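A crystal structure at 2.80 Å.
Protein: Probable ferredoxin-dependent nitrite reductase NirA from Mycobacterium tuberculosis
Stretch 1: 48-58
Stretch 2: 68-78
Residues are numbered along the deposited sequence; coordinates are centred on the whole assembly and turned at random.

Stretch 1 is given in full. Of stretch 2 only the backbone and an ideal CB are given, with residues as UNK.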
ATOM      1  N   ASP A  48       0.729  -5.794  24.166  1.00 67.74           N
ATOM      2  CA  ASP A  48       0.299  -5.587  25.563  1.00 68.06           C
ATOM      3  C   ASP A  48      -0.001  -4.130  25.904  1.00 68.20           C
ATOM      4  O   ASP A  48      -0.824  -3.848  26.791  1.00 68.00           O
ATOM      5  CB  ASP A  48       1.354  -6.141  26.532  1.00 68.18           C
ATOM      6  CG  ASP A  48       1.412  -7.669  26.530  1.00 68.68           C
ATOM      7  OD1 ASP A  48       1.945  -8.253  25.567  1.00 68.80           O
ATOM      8  OD2 ASP A  48       0.943  -8.292  27.505  1.00 69.19           O
ATOM      9  N   VAL A  49       0.649  -3.223  25.168  1.00 68.44           N
ATOM     10  CA  VAL A  49       0.507  -1.773  25.367  1.00 68.64           C
ATOM     11  C   VAL A  49      -0.932  -1.306  25.459  1.00 68.73           C
ATOM     12  O   VAL A  49      -1.207  -0.331  26.152  1.00 68.72           O
ATOM     13  CB  VAL A  49       1.149  -0.935  24.223  1.00 68.72           C
ATOM     14  CG1 VAL A  49       1.066   0.564  24.542  1.00 68.68           C
ATOM     15  CG2 VAL A  49       2.588  -1.337  23.979  1.00 68.68           C
ATOM     16  N   ARG A  50      -1.843  -1.984  24.765  1.00 68.99           N
ATOM     17  CA  ARG A  50      -3.243  -1.553  24.740  1.00 69.26           C
ATOM     18  C   ARG A  50      -3.776  -1.192  26.134  1.00 69.51           C
ATOM     19  O   ARG A  50      -4.506  -0.198  26.275  1.00 69.46           O
ATOM     20  CB  ARG A  50      -4.135  -2.612  24.087  1.00 69.24           C
ATOM     21  CG  ARG A  50      -5.347  -2.040  23.332  1.00 69.25           C
ATOM     22  CD  ARG A  50      -6.395  -3.131  23.080  1.00 69.29           C
ATOM     23  NE  ARG A  50      -7.166  -2.954  21.844  1.00 69.15           N
ATOM     24  CZ  ARG A  50      -8.418  -2.503  21.768  1.00 69.35           C
ATOM     25  NH1 ARG A  50      -9.082  -2.092  22.847  1.00 69.87           N
ATOM     26  NH2 ARG A  50      -9.008  -2.424  20.580  1.00 69.19           N
ATOM     27  N   GLU A  51      -3.394  -1.978  27.151  1.00 69.83           N
ATOM     28  CA  GLU A  51      -3.800  -1.707  28.552  1.00 69.84           C
ATOM     29  C   GLU A  51      -3.129  -0.427  29.067  1.00 69.50           C
ATOM     30  O   GLU A  51      -3.794   0.456  29.616  1.00 69.17           O
ATOM     31  CB  GLU A  51      -3.477  -2.887  29.493  1.00 70.32           C
ATOM     32  CG  GLU A  51      -4.138  -4.246  29.138  1.00 71.53           C
ATOM     33  CD  GLU A  51      -5.674  -4.252  29.235  1.00 73.10           C
ATOM     34  OE1 GLU A  51      -6.337  -3.705  28.324  1.00 73.48           O
ATOM     35  OE2 GLU A  51      -6.217  -4.836  30.208  1.00 73.56           O
ATOM     36  N   ARG A  52      -1.815  -0.333  28.860  1.00 69.14           N
ATOM     37  CA  ARG A  52      -1.058   0.883  29.189  1.00 69.02           C
ATOM     38  C   ARG A  52      -1.584   2.149  28.503  1.00 68.95           C
ATOM     39  O   ARG A  52      -1.401   3.252  29.033  1.00 69.04           O
ATOM     40  CB  ARG A  52       0.434   0.720  28.865  1.00 68.94           C
ATOM     41  CG  ARG A  52       1.229   0.064  29.965  1.00 68.62           C
ATOM     42  CD  ARG A  52       2.663  -0.106  29.543  1.00 68.65           C
ATOM     43  NE  ARG A  52       2.813  -1.125  28.502  1.00 68.46           N
ATOM     44  CZ  ARG A  52       3.974  -1.463  27.941  1.00 68.68           C
ATOM     45  NH1 ARG A  52       5.096  -0.866  28.318  1.00 68.67           N
ATOM     46  NH2 ARG A  52       4.024  -2.407  27.004  1.00 69.01           N
ATOM     47  N   ILE A  53      -2.213   2.002  27.332  1.00 68.79           N
ATOM     48  CA  ILE A  53      -2.844   3.144  26.651  1.00 68.72           C
ATOM     49  C   ILE A  53      -4.095   3.531  27.430  1.00 68.66           C
ATOM     50  O   ILE A  53      -4.276   4.694  27.787  1.00 68.53           O
ATOM     51  CB  ILE A  53      -3.275   2.826  25.186  1.00 68.62           C
ATOM     52  CG1 ILE A  53      -2.097   2.349  24.320  1.00 68.85           C
ATOM     53  CG2 ILE A  53      -3.938   4.032  24.542  1.00 68.51           C
ATOM     54  CD1 ILE A  53      -1.130   3.424  23.885  1.00 68.73           C
ATOM     55  N   GLU A  54      -4.950   2.546  27.697  1.00 68.73           N
ATOM     56  CA  GLU A  54      -6.242   2.810  28.339  1.00 68.89           C
ATOM     57  C   GLU A  54      -6.105   3.151  29.818  1.00 68.97           C
ATOM     58  O   GLU A  54      -6.925   3.910  30.343  1.00 69.08           O
ATOM     59  CB  GLU A  54      -7.190   1.624  28.213  1.00 69.06           C
ATOM     60  CG  GLU A  54      -7.552   1.239  26.795  1.00 69.04           C
ATOM     61  CD  GLU A  54      -7.829  -0.245  26.676  1.00 68.80           C
ATOM     62  OE1 GLU A  54      -7.349  -0.996  27.552  1.00 68.32           O
ATOM     63  OE2 GLU A  54      -8.513  -0.659  25.715  1.00 68.23           O
ATOM     64  N   ASN A  55      -5.097   2.577  30.484  1.00 68.92           N
ATOM     65  CA  ASN A  55      -4.843   2.842  31.914  1.00 68.92           C
ATOM     66  C   ASN A  55      -4.047   4.126  32.128  1.00 68.88           C
ATOM     67  O   ASN A  55      -4.539   5.078  32.732  1.00 68.83           O
ATOM     68  CB  ASN A  55      -4.070   1.683  32.565  1.00 68.88           C
ATOM     69  CG  ASN A  55      -4.894   0.407  32.692  1.00 68.69           C
ATOM     70  OD1 ASN A  55      -6.130   0.405  32.533  1.00 68.26           O
ATOM     71  ND2 ASN A  55      -4.204  -0.697  32.995  1.00 67.87           N
ATOM     72  N   ILE A  56      -2.820   4.137  31.611  1.00 68.94           N
ATOM     73  CA  ILE A  56      -1.867   5.236  31.825  1.00 69.03           C
ATOM     74  C   ILE A  56      -2.017   6.370  30.794  1.00 69.02           C
ATOM     75  O   ILE A  56      -2.626   7.419  31.079  1.00 69.13           O
ATOM     76  CB  ILE A  56      -0.364   4.722  31.785  1.00 69.29           C
ATOM     77  CG1 ILE A  56      -0.143   3.523  32.733  1.00 69.62           C
ATOM     78  CG2 ILE A  56       0.616   5.866  32.076  1.00 68.94           C
ATOM     79  CD1 ILE A  56      -0.618   3.743  34.169  1.00 69.80           C
ATOM     80  N   TYR A  57      -1.499   6.117  29.591  1.00 68.74           N
ATOM     81  CA  TYR A  57      -1.161   7.169  28.634  1.00 68.71           C
ATOM     82  C   TYR A  57      -2.340   8.041  28.189  1.00 68.64           C
ATOM     83  O   TYR A  57      -2.189   9.257  28.060  1.00 68.64           O
ATOM     84  CB  TYR A  57      -0.464   6.563  27.405  1.00 68.68           C
ATOM     85  CG  TYR A  57       0.808   5.760  27.699  1.00 68.80           C
ATOM     86  CD1 TYR A  57       1.781   6.234  28.587  1.00 69.15           C
ATOM     87  CD2 TYR A  57       1.053   4.537  27.059  1.00 68.75           C
ATOM     88  CE1 TYR A  57       2.953   5.495  28.854  1.00 68.66           C
ATOM     89  CE2 TYR A  57       2.223   3.794  27.312  1.00 68.78           C
ATOM     90  CZ  TYR A  57       3.171   4.285  28.205  1.00 68.93           C
ATOM     91  OH  TYR A  57       4.328   3.572  28.455  1.00 68.29           O
ATOM     92  N   ALA A  58      -3.508   7.441  27.976  1.00 68.65           N
ATOM     93  CA  ALA A  58      -4.682   8.193  27.528  1.00 68.88           C
ATOM     94  C   ALA A  58      -5.142   9.246  28.538  1.00 69.16           C
ATOM     95  O   ALA A  58      -6.020  10.056  28.227  1.00 69.19           O
ATOM     96  CB  ALA A  58      -5.833   7.237  27.213  1.00 68.73           C
ATOM     97  N   UNK A  68      10.169   3.621  24.337  1.00 64.79           N
ATOM     98  CA  UNK A  68      10.114   2.320  23.659  1.00 64.35           C
ATOM     99  C   UNK A  68       8.667   1.924  23.287  1.00 63.91           C
ATOM    100  O   UNK A  68       8.433   1.272  22.264  1.00 63.75           O
ATOM    101  CB  UNK A  68      10.735   1.244  24.552  1.00 64.35           C
ATOM    102  N   UNK A  69       7.703   2.330  24.107  1.00 63.44           N
ATOM    103  CA  UNK A  69       6.294   2.239  23.726  1.00 63.15           C
ATOM    104  C   UNK A  69       5.984   3.201  22.578  1.00 62.86           C
ATOM    105  O   UNK A  69       5.468   2.771  21.539  1.00 62.91           O
ATOM    106  CB  UNK A  69       5.394   2.538  24.927  1.00 63.15           C
ATOM    107  N   UNK A  70       6.330   4.479  22.769  1.00 62.41           N
ATOM    108  CA  UNK A  70       6.080   5.548  21.790  1.00 62.15           C
ATOM    109  C   UNK A  70       6.613   5.223  20.407  1.00 61.83           C
ATOM    110  O   UNK A  70       5.869   5.279  19.440  1.00 61.95           O
ATOM    111  CB  UNK A  70       6.707   6.857  22.274  1.00 62.15           C
ATOM    112  N   UNK A  71       7.889   4.873  20.316  1.00 61.56           N
ATOM    113  CA  UNK A  71       8.544   4.680  19.015  1.00 61.68           C
ATOM    114  C   UNK A  71       8.572   3.226  18.501  1.00 61.21           C
ATOM    115  O   UNK A  71       9.138   2.965  17.435  1.00 60.94           O
ATOM    116  CB  UNK A  71       9.982   5.195  19.108  1.00 61.68           C
ATOM    117  N   UNK A  72       7.977   2.289  19.246  1.00 60.89           N
ATOM    118  CA  UNK A  72       8.056   0.863  18.904  1.00 60.39           C
ATOM    119  C   UNK A  72       6.748   0.122  19.119  1.00 60.08           C
ATOM    120  O   UNK A  72       6.061  -0.253  18.165  1.00 60.10           O
ATOM    121  CB  UNK A  72       9.155   0.191  19.730  1.00 60.39           C
ATOM    122  N   UNK A  73       6.393  -0.084  20.379  1.00 59.45           N
ATOM    123  CA  UNK A  73       5.268  -0.938  20.717  1.00 59.00           C
ATOM    124  C   UNK A  73       3.907  -0.370  20.283  1.00 58.43           C
ATOM    125  O   UNK A  73       2.958  -1.131  20.066  1.00 58.28           O
ATOM    126  CB  UNK A  73       5.261  -1.183  22.227  1.00 59.00           C
ATOM    127  N   UNK A  74       3.820   0.957  20.160  1.00 57.80           N
ATOM    128  CA  UNK A  74       2.610   1.650  19.645  1.00 57.09           C
ATOM    129  C   UNK A  74       2.199   1.169  18.252  1.00 56.04           C
ATOM    130  O   UNK A  74       1.018   1.082  17.927  1.00 55.76           O
ATOM    131  CB  UNK A  74       2.851   3.160  19.601  1.00 57.09           C
ATOM    132  N   UNK A  75       3.193   0.864  17.437  1.00 55.01           N
ATOM    133  CA  UNK A  75       2.969   0.461  16.060  1.00 54.64           C
ATOM    134  C   UNK A  75       2.085  -0.777  15.974  1.00 53.96           C
ATOM    135  O   UNK A  75       1.242  -0.884  15.092  1.00 54.18           O
ATOM    136  CB  UNK A  75       4.306   0.201  15.363  1.00 54.64           C
ATOM    137  N   UNK A  76       2.225  -1.690  16.923  1.00 53.18           N
ATOM    138  CA  UNK A  76       1.403  -2.897  16.928  1.00 52.53           C
ATOM    139  C   UNK A  76      -0.076  -2.575  17.015  1.00 51.78           C
ATOM    140  O   UNK A  76      -0.905  -3.487  16.896  1.00 51.44           O
ATOM    141  CB  UNK A  76       1.803  -3.805  18.093  1.00 52.53           C
ATOM    142  N   UNK A  77      -0.401  -1.300  17.243  1.00 51.07           N
ATOM    143  CA  UNK A  77      -1.781  -0.835  17.174  1.00 51.00           C
ATOM    144  C   UNK A  77      -1.989   0.252  16.129  1.00 50.60           C
ATOM    145  O   UNK A  77      -2.989   0.963  16.160  1.00 50.83           O
ATOM    146  CB  UNK A  77      -2.222  -0.316  18.544  1.00 51.00           C
ATOM    147  N   UNK A  78      -1.068   0.365  15.179  1.00 50.06           N
ATOM    148  CA  UNK A  78      -1.224   1.328  14.092  1.00 49.98           C
ATOM    149  C   UNK A  78      -1.090   2.791  14.503  1.00 49.70           C
ATOM    150  O   UNK A  78      -1.630   3.678  13.818  1.00 49.34           O
ATOM    151  CB  UNK A  78      -2.592   1.124  13.437  1.00 49.98           C
TER

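Position 68 lies in a helix, and nothing of stretch 1 comes within 5.5 Å of its ideal CB. Many side chains would be tolerated; the deposited one is Thr68, which makes no contact with stretch 1.

Position 69 is far more constrained. Its CB points toward stretch 1, 3.8 Å from Tyr57 OH and 4.8 Å from both Arg52 NH1 and Val49 CG1. A hydroxyl and a positive charge so near call for a short acceptor, preferably an anionic one; Asp suits best, Asn or Ser could meet the hydroxyl without answering the charge, and Glu would have to fold to fit. The residue is Asp69. Tyr57 OH donates a hydrogen bond of 2.5 Å to Asp69 OD2. The same oxygen forms a salt bridge with Arg52, with NH1 to OD2 at 2.8 Å; because OD2 sits over a face of the guanidinium, this is attraction of charges without a directed N-H.

Positions 70 and 71 find nothing of stretch 1 near their CB atoms, so the contact hardly restricts them. They are Leu70, whose CB points sideways, and Arg71.

At position 72 phi/psi is -140/-72, and an ideal CB would stand 2.9 Å from the carbonyl O of position 68. That clash favours a residue with no CB, and Gly72 has none.

Position 73 turns toward stretch 1, its ideal CB a tight 3.2 Å from Val49 CG2 and 5.1 Å from Arg52 NH2. A chain with an aliphatic stem could pass the valine; a long cation could also reach back to the acid at 69, though Arg52 nearby makes a second positive charge costly unless it is compensated. Arg73 packs its CB on Val49 CG2 at 3.2 Å, while its NH1 forms a salt bridge of 2.6 Å with Asp69 OD1. Asp69 thus offsets two like charges, Arg52 NH1 and Arg73 NH1, which approach to 3.5 Å without hydrogen bonding.

Position 74 points its CB away, yet Val49, Ile53 and Tyr57 offer an apolar surface that a large side chain could bend back to reach. Phe, Leu or Met would serve. Phe74 brings its CZ to 3.4 Å from Ile53 CD1, and its CE1 to 4.1 Å from both Val49 CG1 and Tyr57 CD2.

Position 75, in a 3-10 segment with position 76, is out of reach and tolerant; it is Arg75. Position 76 aims its CB toward stretch 1 with nothing within 5.5 Å, so many side chains would do; in Trp76 the end leads away.

Position 77 also points toward stretch 1, but across a gap, with the aliphatic stem of Arg50 beyond. A large flat aromatic would span it, and a long aliphatic chain might. Trp77 lays its six-membered ring under that stem: Arg50 CG stands 3.8 Å from the ring centroid, over the face, a CH-pi contact.

Position 78 has positive phi, which favours glycine, and Gly78 occupies it.

Stretch 2 (68-78) TDLRGRFRWWG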
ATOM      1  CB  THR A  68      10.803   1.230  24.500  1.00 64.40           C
ATOM      2  OG1 THR A  68      10.305   1.265  25.845  1.00 64.13           O
ATOM      3  CG2 THR A  68      12.320   1.458  24.491  1.00 64.11           C
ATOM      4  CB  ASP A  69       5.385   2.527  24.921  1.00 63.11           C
ATOM      5  CG  ASP A  69       5.384   1.404  25.924  1.00 63.12           C
ATOM      6  OD1 ASP A  69       6.048   0.374  25.671  1.00 61.69           O
ATOM      7  OD2 ASP A  69       4.706   1.552  26.959  1.00 63.96           O
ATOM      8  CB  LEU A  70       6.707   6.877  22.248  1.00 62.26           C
ATOM      9  CG  LEU A  70       6.623   8.097  21.306  1.00 62.23           C
ATOM     10  CD1 LEU A  70       5.188   8.416  20.917  1.00 61.66           C
ATOM     11  CD2 LEU A  70       7.264   9.306  21.962  1.00 62.06           C
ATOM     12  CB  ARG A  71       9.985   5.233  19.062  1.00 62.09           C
ATOM     13  CG  ARG A  71      10.092   6.770  19.087  1.00 62.66           C
ATOM     14  CD  ARG A  71      11.549   7.236  19.103  1.00 62.72           C
ATOM     15  NE  ARG A  71      11.879   7.936  20.345  1.00 64.23           N
ATOM     16  CZ  ARG A  71      12.073   9.255  20.472  1.00 65.10           C
ATOM     17  NH1 ARG A  71      11.991  10.083  19.425  1.00 65.26           N
ATOM     18  NH2 ARG A  71      12.366   9.758  21.669  1.00 64.68           N
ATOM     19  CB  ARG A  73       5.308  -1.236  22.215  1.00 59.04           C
ATOM     20  CG  ARG A  73       5.557  -2.697  22.532  1.00 59.83           C
ATOM     21  CD  ARG A  73       5.929  -2.972  24.014  1.00 60.01           C
ATOM     22  NE  ARG A  73       7.384  -3.127  24.182  1.00 60.86           N
ATOM     23  CZ  ARG A  73       8.126  -2.519  25.105  1.00 60.74           C
ATOM     24  NH1 ARG A  73       7.573  -1.715  26.007  1.00 61.13           N
ATOM     25  NH2 ARG A  73       9.433  -2.728  25.134  1.00 60.15           N
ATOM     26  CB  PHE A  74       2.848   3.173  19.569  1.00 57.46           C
ATOM     27  CG  PHE A  74       2.328   3.946  20.754  1.00 58.00           C
ATOM     28  CD1 PHE A  74       2.610   3.547  22.057  1.00 58.61           C
ATOM     29  CD2 PHE A  74       1.575   5.108  20.564  1.00 58.78           C
ATOM     30  CE1 PHE A  74       2.139   4.287  23.150  1.00 58.52           C
ATOM     31  CE2 PHE A  74       1.096   5.854  21.660  1.00 58.35           C
ATOM     32  CZ  PHE A  74       1.381   5.442  22.945  1.00 58.08           C
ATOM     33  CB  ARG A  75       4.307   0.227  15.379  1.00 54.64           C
ATOM     34  CG  ARG A  75       5.149   1.494  15.344  1.00 54.97           C
ATOM     35  CD  ARG A  75       6.448   1.252  14.659  1.00 55.11           C
ATOM     36  NE  ARG A  75       7.193   2.488  14.515  1.00 55.20           N
ATOM     37  CZ  ARG A  75       8.323   2.598  13.831  1.00 56.13           C
ATOM     38  NH1 ARG A  75       8.849   1.545  13.216  1.00 57.34           N
ATOM     39  NH2 ARG A  75       8.929   3.768  13.755  1.00 56.73           N
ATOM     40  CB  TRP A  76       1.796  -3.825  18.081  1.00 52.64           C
ATOM     41  CG  TRP A  76       2.836  -4.799  17.705  1.00 52.52           C
ATOM     42  CD1 TRP A  76       2.662  -6.129  17.492  1.00 52.61           C
ATOM     43  CD2 TRP A  76       4.230  -4.527  17.475  1.00 52.27           C
ATOM     44  NE1 TRP A  76       3.861  -6.710  17.157  1.00 52.94           N
ATOM     45  CE2 TRP A  76       4.839  -5.749  17.145  1.00 52.27           C
ATOM     46  CE3 TRP A  76       5.021  -3.372  17.535  1.00 52.66           C
ATOM     47  CZ2 TRP A  76       6.200  -5.852  16.863  1.00 52.69           C
ATOM     48  CZ3 TRP A  76       6.376  -3.473  17.254  1.00 52.63           C
ATOM     49  CH2 TRP A  76       6.951  -4.702  16.922  1.00 52.73           C
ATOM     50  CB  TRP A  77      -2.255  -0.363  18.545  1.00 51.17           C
ATOM     51  CG  TRP A  77      -2.340  -1.485  19.493  1.00 51.63           C
ATOM     52  CD1 TRP A  77      -1.401  -1.848  20.395  1.00 51.75           C
ATOM     53  CD2 TRP A  77      -3.407  -2.438  19.611  1.00 52.34           C
ATOM     54  NE1 TRP A  77      -1.811  -2.958  21.083  1.00 52.38           N
ATOM     55  CE2 TRP A  77      -3.042  -3.347  20.625  1.00 52.27           C
ATOM     56  CE3 TRP A  77      -4.638  -2.607  18.966  1.00 52.03           C
ATOM     57  CZ2 TRP A  77      -3.864  -4.417  21.019  1.00 51.20           C
ATOM     58  CZ3 TRP A  77      -5.452  -3.678  19.355  1.00 51.94           C
ATOM     59  CH2 TRP A  77      -5.051  -4.568  20.378  1.00 51.34           C
TER
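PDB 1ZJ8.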